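Side-chain contacts in uronate isomerase (Caulobacter crescentus, PDB 2Q01), which catalyses the isomerisation of D-glucuronate to D-fructuronate and of D-galacturonate to D-tagaturonate in the breakdown of hexuronates: residues 359-364 / 369-374; 310-315 / 386-391. All coordinates share one frame; numbering follows the deposited sequence.

Contact 1: residues 359-364 / 369-374; sequences LFTLDE and RELAPL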
loop_
_atom_site.group_PDB
_atom_site.type_symbol
_atom_site.label_atom_id
_atom_site.label_comp_id
_atom_site.label_asym_id
_atom_site.label_seq_id
_atom_site.Cartn_x
_atom_site.Cartn_y
_atom_site.Cartn_z
ATOM N N LEU B 359 7.150 -17.730 -3.932
ATOM C CA LEU B 359 7.600 -16.338 -3.852
ATOM C C LEU B 359 7.218 -15.672 -2.535
ATOM O O LEU B 359 6.081 -15.786 -2.065
ATOM C CB LEU B 359 7.020 -15.516 -4.998
ATOM C CG LEU B 359 7.325 -15.899 -6.442
ATOM C CD1 LEU B 359 6.432 -15.072 -7.352
ATOM C CD2 LEU B 359 8.803 -15.701 -6.788
ATOM N N PHE B 360 8.184 -14.964 -1.963
ATOM C CA PHE B 360 8.001 -14.223 -0.728
ATOM C C PHE B 360 8.285 -12.768 -1.029
ATOM O O PHE B 360 8.862 -12.456 -2.067
ATOM C CB PHE B 360 8.982 -14.718 0.330
ATOM C CG PHE B 360 8.601 -16.026 0.948
ATOM C CD1 PHE B 360 8.830 -17.223 0.283
ATOM C CD2 PHE B 360 8.022 -16.063 2.209
ATOM C CE1 PHE B 360 8.474 -18.429 0.855
ATOM C CE2 PHE B 360 7.677 -17.269 2.789
ATOM C CZ PHE B 360 7.902 -18.455 2.109
ATOM N N THR B 361 7.883 -11.881 -0.126
ATOM C CA THR B 361 8.170 -10.465 -0.277
ATOM C C THR B 361 8.348 -9.760 1.072
ATOM O O THR B 361 7.857 -10.220 2.104
ATOM C CB THR B 361 7.095 -9.749 -1.141
ATOM O OG1 THR B 361 7.675 -8.610 -1.786
ATOM C CG2 THR B 361 5.903 -9.309 -0.316
ATOM N N LEU B 362 9.087 -8.657 1.041
ATOM C CA LEU B 362 9.222 -7.740 2.161
ATOM C C LEU B 362 8.494 -6.448 1.798
ATOM O O LEU B 362 8.372 -5.526 2.607
ATOM C CB LEU B 362 10.700 -7.466 2.421
ATOM C CG LEU B 362 11.385 -7.960 3.699
ATOM C CD1 LEU B 362 10.591 -9.015 4.418
ATOM C CD2 LEU B 362 12.816 -8.429 3.418
ATOM N N ASP B 363 7.998 -6.415 0.567
ATOM C CA ASP B 363 7.302 -5.272 0.016
ATOM C C ASP B 363 5.824 -5.623 -0.184
ATOM O O ASP B 363 5.445 -6.173 -1.228
ATOM C CB ASP B 363 7.961 -4.885 -1.315
ATOM C CG ASP B 363 7.532 -3.522 -1.816
ATOM O OD1 ASP B 363 6.841 -2.782 -1.081
ATOM O OD2 ASP B 363 7.893 -3.187 -2.962
ATOM N N GLU B 364 5.003 -5.282 0.814
ATOM C CA GLU B 364 3.556 -5.573 0.839
ATOM C C GLU B 364 2.768 -5.011 -0.337
ATOM O O GLU B 364 1.664 -5.482 -0.639
ATOM C CB GLU B 364 2.917 -5.032 2.118
ATOM C CG GLU B 364 3.246 -5.801 3.373
ATOM C CD GLU B 364 2.452 -5.306 4.569
ATOM O OE1 GLU B 364 1.604 -6.072 5.076
ATOM O OE2 GLU B 364 2.663 -4.148 4.992
ATOM N N ARG B 369 -0.577 -6.146 -6.556
ATOM C CA ARG B 369 -0.071 -5.617 -7.811
ATOM C C ARG B 369 0.612 -6.674 -8.661
ATOM O O ARG B 369 0.284 -6.832 -9.825
ATOM C CB ARG B 369 0.883 -4.448 -7.580
ATOM C CG ARG B 369 0.982 -3.516 -8.786
ATOM C CD ARG B 369 2.338 -2.838 -8.901
ATOM N NE ARG B 369 2.704 -2.090 -7.702
ATOM C CZ ARG B 369 3.799 -2.313 -6.979
ATOM N NH1 ARG B 369 4.657 -3.259 -7.336
ATOM N NH2 ARG B 369 4.044 -1.581 -5.898
ATOM N N GLU B 370 1.560 -7.393 -8.079
ATOM C CA GLU B 370 2.442 -8.238 -8.870
ATOM C C GLU B 370 2.331 -9.713 -8.533
ATOM O O GLU B 370 2.149 -10.532 -9.426
ATOM C CB GLU B 370 3.895 -7.771 -8.725
ATOM C CG GLU B 370 4.094 -6.279 -8.990
ATOM C CD GLU B 370 5.545 -5.876 -9.135
ATOM O OE1 GLU B 370 6.437 -6.718 -8.894
ATOM O OE2 GLU B 370 5.792 -4.708 -9.498
ATOM N N LEU B 371 2.436 -10.038 -7.246
ATOM C CA LEU B 371 2.535 -11.422 -6.777
ATOM C C LEU B 371 1.301 -12.274 -7.033
ATOM O O LEU B 371 1.415 -13.366 -7.589
ATOM C CB LEU B 371 2.892 -11.464 -5.292
ATOM C CG LEU B 371 4.304 -11.072 -4.845
ATOM C CD1 LEU B 371 4.399 -11.222 -3.335
ATOM C CD2 LEU B 371 5.357 -11.926 -5.522
ATOM N N ALA B 372 0.131 -11.783 -6.630
ATOM C CA ALA B 372 -1.110 -12.515 -6.860
ATOM C C ALA B 372 -1.486 -12.667 -8.346
ATOM O O ALA B 372 -1.846 -13.776 -8.752
ATOM C CB ALA B 372 -2.276 -11.945 -6.030
ATOM N N PRO B 373 -1.411 -11.573 -9.156
ATOM C CA PRO B 373 -1.551 -11.728 -10.618
ATOM C C PRO B 373 -0.609 -12.745 -11.272
ATOM O O PRO B 373 -1.030 -13.470 -12.170
ATOM C CB PRO B 373 -1.262 -10.324 -11.139
ATOM C CG PRO B 373 -1.753 -9.437 -10.035
ATOM C CD PRO B 373 -1.276 -10.142 -8.801
ATOM N N LEU B 374 0.643 -12.791 -10.822
ATOM C CA LEU B 374 1.616 -13.757 -11.320
ATOM C C LEU B 374 1.279 -15.172 -10.865
ATOM O O LEU B 374 1.284 -16.110 -11.667
ATOM C CB LEU B 374 3.046 -13.380 -10.880
ATOM C CG LEU B 374 3.807 -12.293 -11.648
ATOM C CD1 LEU B 374 5.083 -11.925 -10.897
ATOM C CD2 LEU B 374 4.138 -12.709 -13.074
HETATM O O HOH W 1 7.211 -2.225 -5.162
#
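Leu359 and Leu371 bring the two backbones nearest, with their CA atoms 7.6 Å apart, where the C-terminal end of strand 357-359 and the loop after it pack against helix 366-375. This is the strand-loop-helix step of a beta/alpha barrel, in keeping with the TIM-barrel clan of the family: the helix folds back over the parallel strand that precedes it. Leu371 carries the contact by dividing its two methyls. CD2 rests 3.8 Å from CD1 of Leu359, while CD1 sits 3.8 Å from CB of Thr361 and comes almost as near to its CG2. Leu371 turns CG anti to its carbonyl carbon (chi1 -71°), and from there the fork reaches both residues. Leu383 of strand 381-383 also touches Leu371, and Leu381 touches Leu359, so the neighbouring strand shares this apolar layer.

Thr361 offers carbon to the leucine and uses its hydroxyl for polar partners. OG1 accepts from the backbone N of Asp363 at 3.2 Å, an ST turn with an N-H...O angle of 156°, and is hydrogen-bonded to Tyr338 OH and Thr366 OG1 as well. Polar links lie at the other end of the contact. Asp363 OD1 forms a salt bridge with Arg369 NE of the third subunit, and in turn Arg369 NE is salt-bridged to Asp363 OD1 of the second subunit, tying this turn into the trimer. Within the chain the same two residues meet through one water, which donates to Asp363 OD2 at 2.5 Å and accepts weakly from Arg369 NH2 at 3.3 Å.

Contact 2: residues 310-315 / 386-391; sequences PGSHRN and SWWFHD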
loop_
_atom_site.group_PDB
_atom_site.type_symbol
_atom_site.label_atom_id
_atom_site.label_comp_id
_atom_site.label_asym_id
_atom_site.label_seq_id
_atom_site.Cartn_x
_atom_site.Cartn_y
_atom_site.Cartn_z
ATOM N N PRO B 310 13.417 -12.400 -1.667
ATOM C CA PRO B 310 14.230 -11.258 -2.054
ATOM C C PRO B 310 13.917 -9.949 -1.314
ATOM O O PRO B 310 12.884 -9.834 -0.645
ATOM C CB PRO B 310 13.889 -11.100 -3.534
ATOM C CG PRO B 310 12.449 -11.574 -3.633
ATOM C CD PRO B 310 12.152 -12.429 -2.423
ATOM N N GLY B 311 14.824 -8.981 -1.440
ATOM C CA GLY B 311 14.512 -7.587 -1.147
ATOM C C GLY B 311 14.955 -7.058 0.196
ATOM O O GLY B 311 14.408 -6.065 0.684
ATOM N N SER B 312 15.946 -7.708 0.795
ATOM C CA SER B 312 16.487 -7.243 2.060
ATOM C C SER B 312 17.817 -6.509 1.871
ATOM O O SER B 312 18.759 -7.052 1.294
ATOM C CB SER B 312 16.643 -8.415 3.028
ATOM O OG SER B 312 17.069 -7.963 4.297
ATOM N N HIS B 313 17.863 -5.264 2.341
ATOM C CA HIS B 313 19.098 -4.493 2.443
ATOM C C HIS B 313 19.808 -4.946 3.704
ATOM O O HIS B 313 19.582 -4.392 4.780
ATOM C CB HIS B 313 18.781 -3.005 2.559
ATOM C CG HIS B 313 19.952 -2.109 2.315
ATOM N ND1 HIS B 313 21.056 -2.083 3.137
ATOM C CD2 HIS B 313 20.177 -1.183 1.354
ATOM C CE1 HIS B 313 21.922 -1.198 2.681
ATOM N NE2 HIS B 313 21.409 -0.632 1.602
ATOM N N ARG B 314 20.666 -5.948 3.568
ATOM C CA ARG B 314 21.335 -6.530 4.720
ATOM C C ARG B 314 22.459 -5.643 5.216
ATOM O O ARG B 314 23.098 -4.947 4.425
ATOM C CB ARG B 314 21.832 -7.947 4.408
ATOM C CG ARG B 314 20.699 -8.886 4.017
ATOM C CD ARG B 314 21.100 -10.347 4.022
ATOM N NE ARG B 314 20.051 -11.182 3.430
ATOM C CZ ARG B 314 19.005 -11.676 4.092
ATOM N NH1 ARG B 314 18.849 -11.434 5.389
ATOM N NH2 ARG B 314 18.110 -12.419 3.452
ATOM N N ASN B 315 22.655 -5.658 6.536
ATOM C CA ASN B 315 23.750 -4.971 7.216
ATOM C C ASN B 315 23.757 -3.470 6.963
ATOM O O ASN B 315 24.790 -2.885 6.633
ATOM C CB ASN B 315 25.102 -5.620 6.868
ATOM C CG ASN B 315 25.092 -7.126 7.062
ATOM O OD1 ASN B 315 24.655 -7.629 8.100
ATOM N ND2 ASN B 315 25.564 -7.854 6.061
ATOM N N SER B 386 3.192 -13.937 4.623
ATOM C CA SER B 386 3.831 -12.681 4.972
ATOM C C SER B 386 5.059 -12.949 5.841
ATOM O O SER B 386 5.022 -13.772 6.758
ATOM C CB SER B 386 2.844 -11.739 5.652
ATOM O OG SER B 386 2.168 -12.393 6.707
ATOM N N TRP B 387 6.149 -12.261 5.520
ATOM C CA TRP B 387 7.464 -12.636 6.006
ATOM C C TRP B 387 8.091 -11.524 6.863
ATOM O O TRP B 387 7.865 -10.334 6.617
ATOM C CB TRP B 387 8.325 -13.048 4.790
ATOM C CG TRP B 387 9.814 -13.198 4.994
ATOM C CD1 TRP B 387 10.452 -13.817 6.032
ATOM C CD2 TRP B 387 10.845 -12.752 4.102
ATOM N NE1 TRP B 387 11.812 -13.749 5.861
ATOM C CE2 TRP B 387 12.083 -13.107 4.681
ATOM C CE3 TRP B 387 10.844 -12.083 2.868
ATOM C CZ2 TRP B 387 13.310 -12.812 4.072
ATOM C CZ3 TRP B 387 12.065 -11.782 2.267
ATOM C CH2 TRP B 387 13.279 -12.143 2.875
ATOM N N TRP B 388 8.818 -11.945 7.899
ATOM C CA TRP B 388 9.678 -11.083 8.723
ATOM C C TRP B 388 8.906 -10.056 9.546
ATOM O O TRP B 388 8.330 -10.384 10.584
ATOM C CB TRP B 388 10.730 -10.390 7.853
ATOM C CG TRP B 388 12.024 -10.064 8.521
ATOM C CD1 TRP B 388 12.217 -9.634 9.805
ATOM C CD2 TRP B 388 13.316 -10.104 7.913
ATOM N NE1 TRP B 388 13.554 -9.425 10.038
ATOM C CE2 TRP B 388 14.251 -9.701 8.890
ATOM C CE3 TRP B 388 13.776 -10.444 6.634
ATOM C CZ2 TRP B 388 15.622 -9.634 8.630
ATOM C CZ3 TRP B 388 15.136 -10.377 6.376
ATOM C CH2 TRP B 388 16.044 -9.976 7.371
ATOM N N PHE B 389 8.911 -8.814 9.074
ATOM C CA PHE B 389 8.234 -7.706 9.740
ATOM C C PHE B 389 6.722 -7.797 9.559
ATOM O O PHE B 389 5.958 -7.240 10.352
ATOM C CB PHE B 389 8.739 -6.366 9.192
ATOM C CG PHE B 389 10.222 -6.171 9.335
ATOM C CD1 PHE B 389 11.081 -6.408 8.263
ATOM C CD2 PHE B 389 10.764 -5.758 10.546
ATOM C CE1 PHE B 389 12.449 -6.236 8.404
ATOM C CE2 PHE B 389 12.134 -5.577 10.693
ATOM C CZ PHE B 389 12.977 -5.812 9.621
ATOM N N HIS B 390 6.306 -8.497 8.502
ATOM C CA HIS B 390 4.896 -8.655 8.163
ATOM C C HIS B 390 4.336 -9.983 8.670
ATOM O O HIS B 390 3.173 -10.300 8.457
ATOM C CB HIS B 390 4.699 -8.509 6.658
ATOM C CG HIS B 390 5.481 -7.382 6.054
ATOM N ND1 HIS B 390 5.261 -6.063 6.384
ATOM C CD2 HIS B 390 6.483 -7.380 5.144
ATOM C CE1 HIS B 390 6.094 -5.296 5.703
ATOM N NE2 HIS B 390 6.844 -6.071 4.942
ATOM N N ASP B 391 5.183 -10.747 9.348
ATOM C CA ASP B 391 4.771 -11.941 10.074
ATOM C C ASP B 391 4.178 -11.479 11.419
ATOM O O ASP B 391 4.864 -11.425 12.451
ATOM C CB ASP B 391 5.985 -12.871 10.229
ATOM C CG ASP B 391 5.736 -14.044 11.161
ATOM O OD1 ASP B 391 4.609 -14.585 11.197
ATOM O OD2 ASP B 391 6.696 -14.427 11.863
#
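Pro310 and Trp387 have their CA atoms 10.6 Å apart, and Ser312 and Trp388 are spaced much the same at 10.3 Å, so the backbones stay well separated and long side chains bridge the gap. Both segments follow parallel barrel strands, 305-308 and 381-383; 310-315 includes the short strand 312-313, whereas 386-391 is loop. Trp387 presents its six-membered ring edge, with CZ3 3.6 Å from the carbonyl O of Pro310, which lies near the ring plane. With CG anti to its backbone N (chi1 -151°), Trp388 carries the far corner of its indole across to Ser312 and Arg314: CZ3 is 3.7 Å from Ser312 OG, and CH2 is 3.7 Å from Arg314 NH1.

Although the guanidinium and ring planes are only 26° apart, NH1 sits at the indole edge near its plane, so no cation-pi stack forms. NH1 also makes a long, weak ion pair with Asp331 OD2. Ser312 CB lies 4.2 Å above the guanidinium plane, while its OG is buried without a polar partner in the model. Trp388 turns the CE3 edge of its indole onto one face of Trp387, and Phe389 CE1 lies over a face of Trp388.

Around this cluster, strand 312-313 pairs antiparallel with strand 332-333, Trp387 meets His309 edge-to-face, and 386-391 leads into helix 393-407, whose Met396 touches Ser386 and Asp391.

Both contacts follow strands of the same parallel barrel sheet. Contact 1 is wholly buried and joins a strand end to the helix packed against it through aliphatic carbons. Contact 2 lies beyond the strand ends, between a short strand with its flanking turns and a loop; its Arg314 and Trp388 are partly exposed, and it mixes indole edges with a carbonyl, a hydroxyl and a guanidinium. The loops meet directly: Leu362 O and His390 NE2, 2.8 Å apart, probably share a hydrogen bond, and Leu362 CD1 packs 3.4 Å from Trp387 CE3. Each touches the third subunit, contact 2 chiefly through packing, contact 1 through a salt bridge and a hydrogen bond, and contact 1 reaches the second subunit too.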